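Local coordinates for protein potential RNA-dependent RNA polymerase (Human picobirnavirus, PDB 5I62) that catalyses the RNA-templated joining of ribonucleoside triphosphates, probably serving as the RNA-directed RNA polymerase in both transcription and genome replication of this small double-stranded RNA virus, at residues V130-V135 against E214-Q219; L124-E129 against D283-Q288; R254-C259 against P366-E371; T245-T250 against Q394-L399. All blocks are in the same frame, centred on the assembly; numbering follows the deposited sequence.

Contact 1. Residues V130-V135 against E214-Q219; sequences VNTVAV and ELQVYQ
Thr132 turns its methyl CG2 anti to the backbone N (chi1, to OG1, -58°), toward Leu215 and Gln219, while Gln219 extends beyond CG (chi2 174°) and carries its carboxamide across to the helix turn at Thr132. The methyl finds an apolar partner in Leu215, with Thr132 CG2 3.6 Å from Leu215 CB. Gln219 OE1 also comes near it, 3.5 Å from Thr132 CG2. The nitrogen takes the polar part. Gln219 NE2 donates a nearly straight hydrogen bond of 3.2 Å to Thr132 O, which lies in the plane of the donating amide. That carbonyl is already engaged by Val135 N, and the two donors come from opposite faces of its plane, so a carbonyl of the last helical turn is gripped twice. Val135 CG2 also abuts the Gln219 amide, but so closely that the detail there is doubtful. On the other flank, Thr132 OG1 sits 3.5 Å from Gln216 CG, the two side chains crossing at about a right angle; the hydroxyl itself bonds to Ser128 O. This is crossed-helix packing, fastened by a side-chain amide on a helix carbonyl: the axes of 130-135 and 214-219 cross at 73°, 9.2 Å apart at closest approach. It joins helix 129-135 to helix 208-228, from which Tyr218 also meets Trp293 of helix 288-296 edge-to-face and bonds to Asp330 of helix 327-345.

Contact 2. Residues L124-E129 against D283-Q288; sequences LRLRSE and DLLTGQ
Leu124, Leu126 and Leu285 form the apolar centre. Leu285 CD2 is the shared atom: it lies 3.8 Å from Leu124 CB and 4.1 Å from Leu126 CD1, and CG of Leu285, anti to its own carbonyl carbon (chi1 -76°), starts the branch toward both. The Leu124 side chain then runs alongside that of Leu284, pointing the same way, with CD1 of Leu124 4.1 Å from CB of Leu284. Helix 208-228 and helix 288-296 close over this cluster, Leu221 and Thr224 against Leu124, and Ala290 and Trp293 against Leu126.

Just outside the leucines the backbones pair. Leu124 N gives a short, nearly straight hydrogen bond of 2.7 Å to Leu284 O, and Thr286 N returns one of 3.1 Å to Leu124 O, meeting that oxygen nearly along the C=O axis. Two bonds from one residue to the neighbours of Leu285 on either side make a single bridge of the parallel type, reinforced by a CA-H...O contact from Leu285. A water extends it, accepting from Leu126 N and donating to Thr286 O. At the rim, Thr286 CG2 lies over one face of the Arg125 guanidinium, 3.8 Å from NH1.

Both polar groups of the Leu124 backbone are thus satisfied beside a hydrophobic cluster, consistent with the chain leaving helix 271-284 being held in place by directional bonds and the leucines by close packing, while the charged guanidinium offers a face to the Thr286 methyl.

Contact 3. Residues R254-C259 against P366-E371; sequences RDVVVC and PGISAE
Asp255 to Val258 and Pro366 to Ala370 run in roughly the same direction, 37° apart, and their separation is similar at both ends: CA atoms are 6.1 Å apart at Asp255 and Gly367 and 6.0 Å apart at Val258 and Ala370. Gly367 adopts a positive phi of 79°, a region that favours glycine. Its N donates a 2.7 Å hydrogen bond to Asp255 OD1, approaching from above the carboxylate plane. The same oxygen accepts from a water that also accepts from Val256 N and donates to Ile368 O, the water oxygen 2.6 Å from Ile368 O, tying the two backbones where no direct bond joins them.

This is the turn into a beta-alpha-beta crossover of the polymerase palm: helix 370-378, begun here, links strand 360-363 to strand 390-392, parallel strands with the antiparallel strand 257-261 between them. Ser369 caps that helix, its OG accepting from Asp372 N.

Ile368 points toward the strand with CG1 anti to its backbone N (chi1 -176°), and CD1 lies 3.6 Å from Val258 CG2, the side chains crossing. Its CG2 faces Val256 O at 3.4 Å and Val256 CG2 at 4.1 Å. Val258 CG1 reaches Ala370 CB, 4.2 Å away, at the first turn of the helix.

Contact 4. Residues T245-T250 against Q394-L399; sequences TKMFDT and QDCTYL
Phe248 and Met247 of helix 237-250 meet strand 395-398, the first strand of a three-stranded antiparallel sheet that follows the central palm sheet in the chain, in a position consistent with the motif E hairpin of viral RNA polymerases. The axes of 245-250 and 395-398 run in a broadly antiparallel sense, 148° between their directions, and are 10.6 Å apart at closest approach. Side chains of the helix span that gap, and the Phe248 ring rests partly on strand backbone.

Phe248 places CE1 and CZ against the Gln394-Asp395 backbone, where the strand begins. CE1 lies 3.7 Å from Gln394 C, CZ lies 3.8 Å from Asp395 CA, and the carbonyl carbon of Asp395 sits in the plane of the ring at its edge. Cys396 SG, placed between its own backbone N and carbonyl carbon (chi1 63°), comes to 4.0 Å from CE2 of the ring. Its sulfur is 5.1 Å from the ring centroid and 69° off the normal, an oblique sulfur-aromatic contact. Met247 CE lies 4.3 Å from Cys396 SG, next to the ring, and rests over one face of the phenyl group, toward its rim. Val257 of strand 257-261 packs against all three side chains and so joins the helix and the strand to the palm sheet. Asp395 points away, bonded to Tyr390 and Thr64.

No hydrogen bond crosses between helix and strand here. The contact probably rests on burial and dispersion among methyl, sulfur and ring, perhaps helped by polarisable sulfur placed obliquely to the ring, which depends on shape and close fit more than on direction.

Overall arrangement
The four contacts form two pairs on the polymerase chain. Contacts 1 and 2 have centres 11 Å apart and touch through Gln216 NE2, a probable hydrogen-bond donor to Arg127 O, and through Val217 against Leu126; contact 1 closes within the longer loop that contact 2 closes. Contacts 3 and 4, 12 Å apart, meet through Val257 and Cys259, and contact 3 lies inside the span of contact 4. Between the pairs the centres stand 34 to 39 Å apart without touching. Contact 2 alternates along the chain with contacts 3 and 4. Distant parts of one polymerase fold are thus tied at two places, about helix 208-228 and about strand 257-261 of the palm sheet.

Contact 1. Residues V130-V135 against E214-Q219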
loop_
_atom_site.group_PDB
_atom_site.type_symbol
_atom_site.label_atom_id
_atom_site.label_comp_id
_atom_site.label_asym_id
_atom_site.label_seq_id
_atom_site.Cartn_x
_atom_site.Cartn_y
_atom_site.Cartn_z
ATOM N N VAL A 130 -13.542 5.662 -21.240
ATOM C CA VAL A 130 -12.542 5.288 -22.238
ATOM C C VAL A 130 -11.180 5.853 -21.867
ATOM O O VAL A 130 -10.161 5.151 -21.912
ATOM C CB VAL A 130 -12.962 5.754 -23.646
ATOM C CG1 VAL A 130 -11.829 5.507 -24.634
ATOM C CG2 VAL A 130 -14.209 5.024 -24.106
ATOM N N ASN A 131 -11.136 7.143 -21.523
ATOM C CA ASN A 131 -9.862 7.758 -21.159
ATOM C C ASN A 131 -9.291 7.116 -19.903
ATOM O O ASN A 131 -8.081 6.862 -19.817
ATOM C CB ASN A 131 -10.040 9.267 -20.993
ATOM C CG ASN A 131 -10.370 9.955 -22.311
ATOM O OD1 ASN A 131 -9.954 9.493 -23.376
ATOM N ND2 ASN A 131 -11.134 11.049 -22.248
ATOM N N THR A 132 -10.161 6.800 -18.938
ATOM C CA THR A 132 -9.723 6.143 -17.710
ATOM C C THR A 132 -9.119 4.774 -17.997
ATOM O O THR A 132 -8.038 4.443 -17.495
ATOM C CB THR A 132 -10.909 6.012 -16.744
ATOM O OG1 THR A 132 -11.442 7.307 -16.466
ATOM C CG2 THR A 132 -10.477 5.348 -15.455
ATOM N N VAL A 133 -9.821 3.953 -18.781
ATOM C CA VAL A 133 -9.298 2.639 -19.146
ATOM C C VAL A 133 -7.953 2.773 -19.852
ATOM O O VAL A 133 -7.048 1.960 -19.641
ATOM C CB VAL A 133 -10.314 1.873 -20.021
ATOM C CG1 VAL A 133 -9.680 0.602 -20.603
ATOM C CG2 VAL A 133 -11.560 1.530 -19.223
ATOM N N ALA A 134 -7.805 3.797 -20.700
ATOM C CA ALA A 134 -6.578 3.966 -21.478
ATOM C C ALA A 134 -5.354 4.081 -20.580
ATOM O O ALA A 134 -4.264 3.619 -20.938
ATOM C CB ALA A 134 -6.691 5.190 -22.382
ATOM N N VAL A 135 -5.506 4.676 -19.401
ATOM C CA VAL A 135 -4.319 4.876 -18.580
ATOM C C VAL A 135 -4.200 3.841 -17.458
ATOM O O VAL A 135 -3.150 3.761 -16.816
ATOM C CB VAL A 135 -4.294 6.313 -18.040
ATOM C CG1 VAL A 135 -4.628 7.303 -19.148
ATOM C CG2 VAL A 135 -5.246 6.455 -16.983
ATOM N N GLU A 214 -14.746 3.952 -10.361
ATOM C CA GLU A 214 -14.033 4.623 -9.272
ATOM C C GLU A 214 -12.925 5.521 -9.813
ATOM O O GLU A 214 -12.808 6.692 -9.429
ATOM C CB GLU A 214 -13.443 3.593 -8.317
ATOM C CG GLU A 214 -14.441 2.797 -7.518
ATOM C CD GLU A 214 -13.736 1.705 -6.731
ATOM O OE1 GLU A 214 -12.778 1.097 -7.276
ATOM O OE2 GLU A 214 -14.136 1.454 -5.586
ATOM N N LEU A 215 -12.119 4.995 -10.739
ATOM C CA LEU A 215 -10.943 5.723 -11.195
ATOM C C LEU A 215 -11.288 6.917 -12.070
ATOM O O LEU A 215 -10.425 7.770 -12.289
ATOM C CB LEU A 215 -9.994 4.783 -11.934
ATOM C CG LEU A 215 -9.266 3.753 -11.065
ATOM C CD1 LEU A 215 -8.457 2.804 -11.939
ATOM C CD2 LEU A 215 -8.357 4.430 -10.066
ATOM N N GLN A 216 -12.523 7.005 -12.580
ATOM C CA GLN A 216 -12.933 8.232 -13.254
ATOM C C GLN A 216 -12.765 9.450 -12.344
ATOM O O GLN A 216 -12.623 10.575 -12.836
ATOM C CB GLN A 216 -14.383 8.133 -13.716
ATOM C CG GLN A 216 -14.621 7.201 -14.898
ATOM C CD GLN A 216 -16.069 7.234 -15.311
ATOM O OE1 GLN A 216 -16.885 6.464 -14.800
ATOM N NE2 GLN A 216 -16.415 8.171 -16.191
ATOM N N VAL A 217 -12.824 9.250 -11.026
ATOM C CA VAL A 217 -12.575 10.317 -10.060
ATOM C C VAL A 217 -11.159 10.210 -9.508
ATOM O O VAL A 217 -10.418 11.197 -9.470
ATOM C CB VAL A 217 -13.599 10.294 -8.914
ATOM C CG1 VAL A 217 -13.065 11.105 -7.723
ATOM C CG2 VAL A 217 -14.920 10.868 -9.377
ATOM N N TYR A 218 -10.761 9.020 -9.068
ATOM C CA TYR A 218 -9.516 8.933 -8.314
ATOM C C TYR A 218 -8.294 9.173 -9.194
ATOM O O TYR A 218 -7.279 9.704 -8.718
ATOM C CB TYR A 218 -9.425 7.597 -7.593
ATOM C CG TYR A 218 -10.457 7.478 -6.508
ATOM C CD1 TYR A 218 -10.421 8.330 -5.406
ATOM C CD2 TYR A 218 -11.470 6.531 -6.573
ATOM C CE1 TYR A 218 -11.369 8.248 -4.399
ATOM C CE2 TYR A 218 -12.422 6.431 -5.560
ATOM C CZ TYR A 218 -12.360 7.290 -4.472
ATOM O OH TYR A 218 -13.292 7.203 -3.458
ATOM N N GLN A 219 -8.363 8.793 -10.483
ATOM C CA GLN A 219 -7.241 9.050 -11.386
ATOM C C GLN A 219 -6.946 10.542 -11.512
ATOM O O GLN A 219 -5.809 10.955 -11.225
ATOM C CB GLN A 219 -7.513 8.412 -12.757
ATOM C CG GLN A 219 -6.603 7.342 -13.197
ATOM C CD GLN A 219 -7.112 6.722 -14.501
ATOM O OE1 GLN A 219 -7.637 7.419 -15.378
ATOM N NE2 GLN A 219 -6.964 5.416 -14.621
#

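Contact 2. Residues L124-E129 against D283-Q288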
loop_
_atom_site.group_PDB
_atom_site.type_symbol
_atom_site.label_atom_id
_atom_site.label_comp_id
_atom_site.label_asym_id
_atom_site.label_seq_id
_atom_site.Cartn_x
_atom_site.Cartn_y
_atom_site.Cartn_z
ATOM N N LEU A 124 -12.132 18.991 -9.621
ATOM C CA LEU A 124 -11.965 17.780 -10.398
ATOM C C LEU A 124 -13.211 17.519 -11.226
ATOM O O LEU A 124 -14.335 17.764 -10.786
ATOM C CB LEU A 124 -11.694 16.589 -9.490
ATOM C CG LEU A 124 -10.592 16.749 -8.448
ATOM C CD1 LEU A 124 -10.473 15.459 -7.660
ATOM C CD2 LEU A 124 -9.264 17.103 -9.116
ATOM N N ARG A 125 -13.011 17.016 -12.429
ATOM C CA ARG A 125 -14.114 16.506 -13.215
ATOM C C ARG A 125 -13.830 15.048 -13.523
ATOM O O ARG A 125 -12.667 14.629 -13.601
ATOM C CB ARG A 125 -14.293 17.297 -14.495
ATOM C CG ARG A 125 -13.760 18.706 -14.391
ATOM C CD ARG A 125 -14.427 19.595 -15.376
ATOM N NE ARG A 125 -13.955 20.972 -15.229
ATOM C CZ ARG A 125 -14.761 22.018 -15.006
ATOM N NH1 ARG A 125 -16.095 21.881 -14.908
ATOM N NH2 ARG A 125 -14.240 23.235 -14.872
ATOM N N LEU A 126 -14.900 14.276 -13.669
ATOM C CA LEU A 126 -14.753 12.867 -13.993
ATOM C C LEU A 126 -14.102 12.718 -15.357
ATOM O O LEU A 126 -14.490 13.387 -16.316
ATOM C CB LEU A 126 -16.109 12.173 -13.992
ATOM C CG LEU A 126 -16.552 11.525 -12.683
ATOM C CD1 LEU A 126 -16.917 12.609 -11.673
ATOM C CD2 LEU A 126 -17.737 10.595 -12.954
ATOM N N ARG A 127 -13.104 11.855 -15.437
ATOM C CA ARG A 127 -12.635 11.437 -16.741
ATOM C C ARG A 127 -13.631 10.443 -17.342
ATOM O O ARG A 127 -14.417 9.818 -16.631
ATOM C CB ARG A 127 -11.254 10.814 -16.630
ATOM C CG ARG A 127 -10.207 11.825 -16.249
ATOM C CD ARG A 127 -8.851 11.408 -16.723
ATOM N NE ARG A 127 -8.605 11.828 -18.098
ATOM C CZ ARG A 127 -7.462 11.617 -18.738
ATOM N NH1 ARG A 127 -6.467 10.994 -18.109
ATOM N NH2 ARG A 127 -7.319 12.027 -19.994
ATOM N N SER A 128 -13.607 10.310 -18.669
ATOM C CA SER A 128 -14.514 9.362 -19.302
ATOM C C SER A 128 -14.028 7.938 -19.062
ATOM O O SER A 128 -12.851 7.698 -18.775
ATOM C CB SER A 128 -14.619 9.610 -20.806
ATOM O OG SER A 128 -13.402 9.257 -21.419
ATOM N N GLU A 129 -14.950 6.981 -19.193
ATOM C CA GLU A 129 -14.565 5.586 -19.019
ATOM C C GLU A 129 -13.461 5.193 -19.995
ATOM O O GLU A 129 -12.514 4.493 -19.619
ATOM C CB GLU A 129 -15.790 4.672 -19.145
ATOM C CG GLU A 129 -16.735 4.856 -17.965
ATOM C CD GLU A 129 -17.927 3.920 -17.938
ATOM O OE1 GLU A 129 -18.125 3.116 -18.878
ATOM O OE2 GLU A 129 -18.675 4.001 -16.938
ATOM N N ASP A 283 -16.334 18.377 -2.044
ATOM C CA ASP A 283 -15.693 19.685 -2.151
ATOM C C ASP A 283 -14.784 19.760 -3.373
ATOM O O ASP A 283 -14.786 20.755 -4.106
ATOM C CB ASP A 283 -14.888 19.984 -0.879
ATOM C CG ASP A 283 -14.367 21.416 -0.846
ATOM O OD1 ASP A 283 -15.180 22.334 -0.639
ATOM O OD2 ASP A 283 -13.154 21.628 -1.057
ATOM N N LEU A 284 -13.988 18.713 -3.597
ATOM C CA LEU A 284 -13.012 18.708 -4.684
ATOM C C LEU A 284 -13.669 18.611 -6.057
ATOM O O LEU A 284 -13.102 19.081 -7.051
ATOM C CB LEU A 284 -12.036 17.546 -4.498
ATOM C CG LEU A 284 -11.021 17.678 -3.351
ATOM C CD1 LEU A 284 -10.369 16.331 -3.026
ATOM C CD2 LEU A 284 -9.956 18.665 -3.742
ATOM N N LEU A 285 -14.835 17.990 -6.139
ATOM C CA LEU A 285 -15.442 17.673 -7.424
ATOM C C LEU A 285 -16.416 18.766 -7.853
ATOM O O LEU A 285 -16.914 19.542 -7.042
ATOM C CB LEU A 285 -16.171 16.338 -7.358
ATOM C CG LEU A 285 -15.316 15.070 -7.381
ATOM C CD1 LEU A 285 -16.103 13.929 -6.751
ATOM C CD2 LEU A 285 -14.932 14.724 -8.818
ATOM N N THR A 286 -16.712 18.794 -9.150
ATOM C CA THR A 286 -17.726 19.684 -9.686
ATOM C C THR A 286 -18.445 18.981 -10.830
ATOM O O THR A 286 -17.850 18.176 -11.544
ATOM C CB THR A 286 -17.097 21.008 -10.155
ATOM O OG1 THR A 286 -18.124 21.897 -10.594
ATOM C CG2 THR A 286 -16.115 20.761 -11.296
ATOM N N GLY A 287 -19.736 19.253 -10.963
ATOM C CA GLY A 287 -20.531 18.744 -12.064
ATOM C C GLY A 287 -21.608 17.768 -11.604
ATOM O O GLY A 287 -21.517 17.143 -10.542
ATOM N N GLN A 288 -22.646 17.633 -12.442
ATOM C CA GLN A 288 -23.731 16.701 -12.137
ATOM C C GLN A 288 -23.255 15.256 -12.182
ATOM O O GLN A 288 -23.724 14.418 -11.402
ATOM C CB GLN A 288 -24.896 16.894 -13.113
ATOM C CG GLN A 288 -26.132 16.053 -12.774
ATOM C CD GLN A 288 -26.690 16.367 -11.398
ATOM O OE1 GLN A 288 -26.765 17.532 -10.993
ATOM N NE2 GLN A 288 -27.082 15.327 -10.665
HETATM O O HOH W 1 -17.668 15.621 -13.464
#

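Contact 3. Residues R254-C259 against P366-E371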
loop_
_atom_site.group_PDB
_atom_site.type_symbol
_atom_site.label_atom_id
_atom_site.label_comp_id
_atom_site.label_asym_id
_atom_site.label_seq_id
_atom_site.Cartn_x
_atom_site.Cartn_y
_atom_site.Cartn_z
ATOM N N ARG A 254 10.651 22.468 21.518
ATOM C CA ARG A 254 10.319 21.614 22.647
ATOM C C ARG A 254 9.492 20.394 22.246
ATOM O O ARG A 254 9.292 19.503 23.077
ATOM C CB ARG A 254 9.558 22.408 23.708
ATOM C CG ARG A 254 10.283 23.667 24.206
ATOM C CD ARG A 254 11.593 23.313 24.898
ATOM N NE ARG A 254 12.145 24.429 25.672
ATOM C CZ ARG A 254 11.504 25.098 26.631
ATOM N NH1 ARG A 254 10.256 24.768 26.985
ATOM N NH2 ARG A 254 12.127 26.091 27.264
ATOM N N ASP A 255 9.007 20.333 21.007
ATOM C CA ASP A 255 8.013 19.333 20.646
ATOM C C ASP A 255 8.656 18.076 20.086
ATOM O O ASP A 255 9.761 18.104 19.544
ATOM C CB ASP A 255 7.020 19.875 19.625
ATOM C CG ASP A 255 6.087 20.902 20.212
ATOM O OD1 ASP A 255 5.496 20.622 21.288
ATOM O OD2 ASP A 255 5.945 21.981 19.600
ATOM N N VAL A 256 7.930 16.963 20.216
ATOM C CA VAL A 256 8.330 15.717 19.595
ATOM C C VAL A 256 7.684 15.638 18.219
ATOM O O VAL A 256 6.730 16.355 17.903
ATOM C CB VAL A 256 7.944 14.485 20.441
ATOM C CG1 VAL A 256 8.679 14.496 21.784
ATOM C CG2 VAL A 256 6.437 14.441 20.642
ATOM N N VAL A 257 8.216 14.750 17.396
ATOM C CA VAL A 257 7.523 14.260 16.210
ATOM C C VAL A 257 6.883 12.937 16.588
ATOM O O VAL A 257 7.502 12.129 17.285
ATOM C CB VAL A 257 8.505 14.096 15.038
ATOM C CG1 VAL A 257 7.818 13.476 13.832
ATOM C CG2 VAL A 257 9.108 15.438 14.697
ATOM N N VAL A 258 5.640 12.724 16.170
ATOM C CA VAL A 258 4.925 11.486 16.450
ATOM C C VAL A 258 4.754 10.709 15.152
ATOM O O VAL A 258 4.221 11.237 14.169
ATOM C CB VAL A 258 3.560 11.747 17.106
ATOM C CG1 VAL A 258 2.811 10.422 17.300
ATOM C CG2 VAL A 258 3.724 12.479 18.426
ATOM N N CYS A 259 5.194 9.460 15.149
ATOM C CA CYS A 259 4.984 8.544 14.031
ATOM C C CYS A 259 3.883 7.579 14.446
ATOM O O CYS A 259 4.074 6.774 15.366
ATOM C CB CYS A 259 6.260 7.794 13.683
ATOM S SG CYS A 259 7.692 8.863 13.475
ATOM N N PRO A 366 2.226 22.054 18.366
ATOM C CA PRO A 366 2.631 22.483 19.724
ATOM C C PRO A 366 2.015 21.647 20.836
ATOM O O PRO A 366 0.790 21.553 20.936
ATOM C CB PRO A 366 2.145 23.936 19.786
ATOM C CG PRO A 366 2.322 24.402 18.362
ATOM C CD PRO A 366 1.887 23.211 17.514
ATOM N N GLY A 367 2.857 21.027 21.666
ATOM C CA GLY A 367 2.375 20.225 22.777
ATOM C C GLY A 367 1.890 18.834 22.418
ATOM O O GLY A 367 1.286 18.172 23.265
ATOM N N ILE A 368 2.142 18.366 21.191
ATOM C CA ILE A 368 1.674 17.040 20.786
ATOM C C ILE A 368 2.280 15.950 21.664
ATOM O O ILE A 368 3.444 16.024 22.067
ATOM C CB ILE A 368 2.006 16.787 19.303
ATOM C CG1 ILE A 368 1.448 15.442 18.834
ATOM C CG2 ILE A 368 3.522 16.805 19.059
ATOM C CD1 ILE A 368 1.654 15.263 17.334
ATOM N N SER A 369 1.480 14.928 21.959
ATOM C CA SER A 369 1.968 13.695 22.552
ATOM C C SER A 369 1.336 12.509 21.823
ATOM O O SER A 369 0.300 12.641 21.179
ATOM C CB SER A 369 1.677 13.635 24.060
ATOM O OG SER A 369 0.303 13.425 24.324
ATOM N N ALA A 370 1.988 11.346 21.906
ATOM C CA ALA A 370 1.456 10.169 21.221
ATOM C C ALA A 370 0.117 9.751 21.815
ATOM O O ALA A 370 -0.791 9.323 21.098
ATOM C CB ALA A 370 2.453 9.020 21.286
ATOM N N GLU A 371 -0.037 9.875 23.130
ATOM C CA GLU A 371 -1.288 9.420 23.717
ATOM C C GLU A 371 -2.422 10.407 23.430
ATOM O O GLU A 371 -3.584 10.005 23.308
ATOM C CB GLU A 371 -1.102 9.174 25.210
ATOM C CG GLU A 371 -0.809 10.442 25.965
ATOM C CD GLU A 371 0.676 10.843 25.944
ATOM O OE1 GLU A 371 1.492 10.124 25.283
ATOM O OE2 GLU A 371 1.049 11.882 26.547
HETATM O O HOH W 2 5.527 17.639 22.038
#

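Contact 4. Residues T245-T250 against Q394-L399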
loop_
_atom_site.group_PDB
_atom_site.type_symbol
_atom_site.label_atom_id
_atom_site.label_comp_id
_atom_site.label_asym_id
_atom_site.label_seq_id
_atom_site.Cartn_x
_atom_site.Cartn_y
_atom_site.Cartn_z
ATOM N N THR A 245 12.213 17.045 6.019
ATOM C CA THR A 245 13.194 18.080 6.337
ATOM C C THR A 245 12.510 19.359 6.824
ATOM O O THR A 245 12.899 19.934 7.846
ATOM C CB THR A 245 14.069 18.372 5.110
ATOM O OG1 THR A 245 14.603 17.153 4.562
ATOM C CG2 THR A 245 15.224 19.306 5.485
ATOM N N LYS A 246 11.486 19.812 6.100
ATOM C CA LYS A 246 10.775 21.033 6.485
ATOM C C LYS A 246 10.081 20.871 7.828
ATOM O O LYS A 246 10.022 21.826 8.616
ATOM C CB LYS A 246 9.771 21.421 5.397
ATOM C CG LYS A 246 10.433 21.896 4.102
ATOM C CD LYS A 246 11.479 22.971 4.452
ATOM C CE LYS A 246 12.504 23.183 3.343
ATOM N NZ LYS A 246 11.930 23.830 2.125
ATOM N N MET A 247 9.578 19.666 8.116
ATOM C CA MET A 247 8.941 19.402 9.401
ATOM C C MET A 247 9.934 19.583 10.544
ATOM O O MET A 247 9.618 20.201 11.574
ATOM C CB MET A 247 8.342 17.990 9.393
ATOM C CG MET A 247 7.589 17.624 10.678
ATOM S SD MET A 247 7.210 15.849 10.734
ATOM C CE MET A 247 8.877 15.205 10.921
ATOM N N PHE A 248 11.158 19.079 10.368
ATOM C CA PHE A 248 12.178 19.290 11.385
ATOM C C PHE A 248 12.596 20.757 11.470
ATOM O O PHE A 248 12.851 21.270 12.568
ATOM C CB PHE A 248 13.383 18.396 11.117
ATOM C CG PHE A 248 13.205 16.996 11.619
ATOM C CD1 PHE A 248 13.076 16.752 12.979
ATOM C CD2 PHE A 248 13.138 15.931 10.746
ATOM C CE1 PHE A 248 12.897 15.461 13.459
ATOM C CE2 PHE A 248 12.970 14.633 11.219
ATOM C CZ PHE A 248 12.834 14.403 12.572
ATOM N N ASP A 249 12.673 21.440 10.322
ATOM C CA ASP A 249 13.056 22.854 10.297
ATOM C C ASP A 249 12.035 23.750 10.991
ATOM O O ASP A 249 12.400 24.812 11.523
ATOM C CB ASP A 249 13.228 23.336 8.853
ATOM C CG ASP A 249 14.425 22.713 8.154
ATOM O OD1 ASP A 249 15.328 22.188 8.848
ATOM O OD2 ASP A 249 14.461 22.772 6.900
ATOM N N THR A 250 10.755 23.372 10.963
ATOM C CA THR A 250 9.679 24.238 11.427
ATOM C C THR A 250 8.966 23.702 12.663
ATOM O O THR A 250 7.933 24.243 13.049
ATOM C CB THR A 250 8.667 24.483 10.306
ATOM O OG1 THR A 250 8.039 23.238 9.931
ATOM C CG2 THR A 250 9.344 25.089 9.092
ATOM N N GLN A 394 14.342 14.178 17.478
ATOM C CA GLN A 394 15.406 14.270 16.480
ATOM C C GLN A 394 15.272 13.305 15.311
ATOM O O GLN A 394 15.989 13.474 14.318
ATOM C CB GLN A 394 16.790 14.041 17.110
ATOM C CG GLN A 394 17.117 14.874 18.357
ATOM C CD GLN A 394 16.550 14.262 19.630
ATOM O OE1 GLN A 394 16.046 13.119 19.630
ATOM N NE2 GLN A 394 16.631 15.016 20.734
ATOM N N ASP A 395 14.411 12.297 15.393
ATOM C CA ASP A 395 14.300 11.378 14.269
ATOM C C ASP A 395 12.860 10.902 14.127
ATOM O O ASP A 395 12.002 11.193 14.959
ATOM C CB ASP A 395 15.310 10.225 14.414
ATOM C CG ASP A 395 15.048 9.344 15.630
ATOM O OD1 ASP A 395 13.888 8.968 15.892
ATOM O OD2 ASP A 395 16.030 9.027 16.336
ATOM N N CYS A 396 12.605 10.162 13.048
ATOM C CA CYS A 396 11.272 9.628 12.818
ATOM C C CYS A 396 11.373 8.458 11.853
ATOM O O CYS A 396 12.391 8.261 11.189
ATOM C CB CYS A 396 10.315 10.703 12.275
ATOM S SG CYS A 396 10.806 11.365 10.661
ATOM N N THR A 397 10.311 7.674 11.805
ATOM C CA THR A 397 10.180 6.628 10.803
ATOM C C THR A 397 8.875 6.864 10.075
ATOM O O THR A 397 7.863 7.191 10.701
ATOM C CB THR A 397 10.214 5.225 11.426
ATOM O OG1 THR A 397 9.175 5.128 12.408
ATOM C CG2 THR A 397 11.554 4.970 12.103
ATOM N N TYR A 398 8.908 6.727 8.758
ATOM C CA TYR A 398 7.748 6.972 7.917
ATOM C C TYR A 398 7.943 6.135 6.670
ATOM O O TYR A 398 9.016 6.191 6.068
ATOM C CB TYR A 398 7.621 8.465 7.568
ATOM C CG TYR A 398 6.437 8.820 6.705
ATOM C CD1 TYR A 398 5.148 8.442 7.065
ATOM C CD2 TYR A 398 6.604 9.534 5.520
ATOM C CE1 TYR A 398 4.060 8.774 6.275
ATOM C CE2 TYR A 398 5.514 9.873 4.723
ATOM C CZ TYR A 398 4.244 9.483 5.108
ATOM O OH TYR A 398 3.154 9.820 4.325
ATOM N N LEU A 399 6.932 5.331 6.328
ATOM C CA LEU A 399 6.968 4.426 5.167
ATOM C C LEU A 399 8.158 3.475 5.248
ATOM O O LEU A 399 8.798 3.173 4.242
ATOM C CB LEU A 399 6.987 5.207 3.850
ATOM C CG LEU A 399 5.839 6.207 3.669
ATOM C CD1 LEU A 399 5.939 6.899 2.305
ATOM C CD2 LEU A 399 4.473 5.535 3.849
#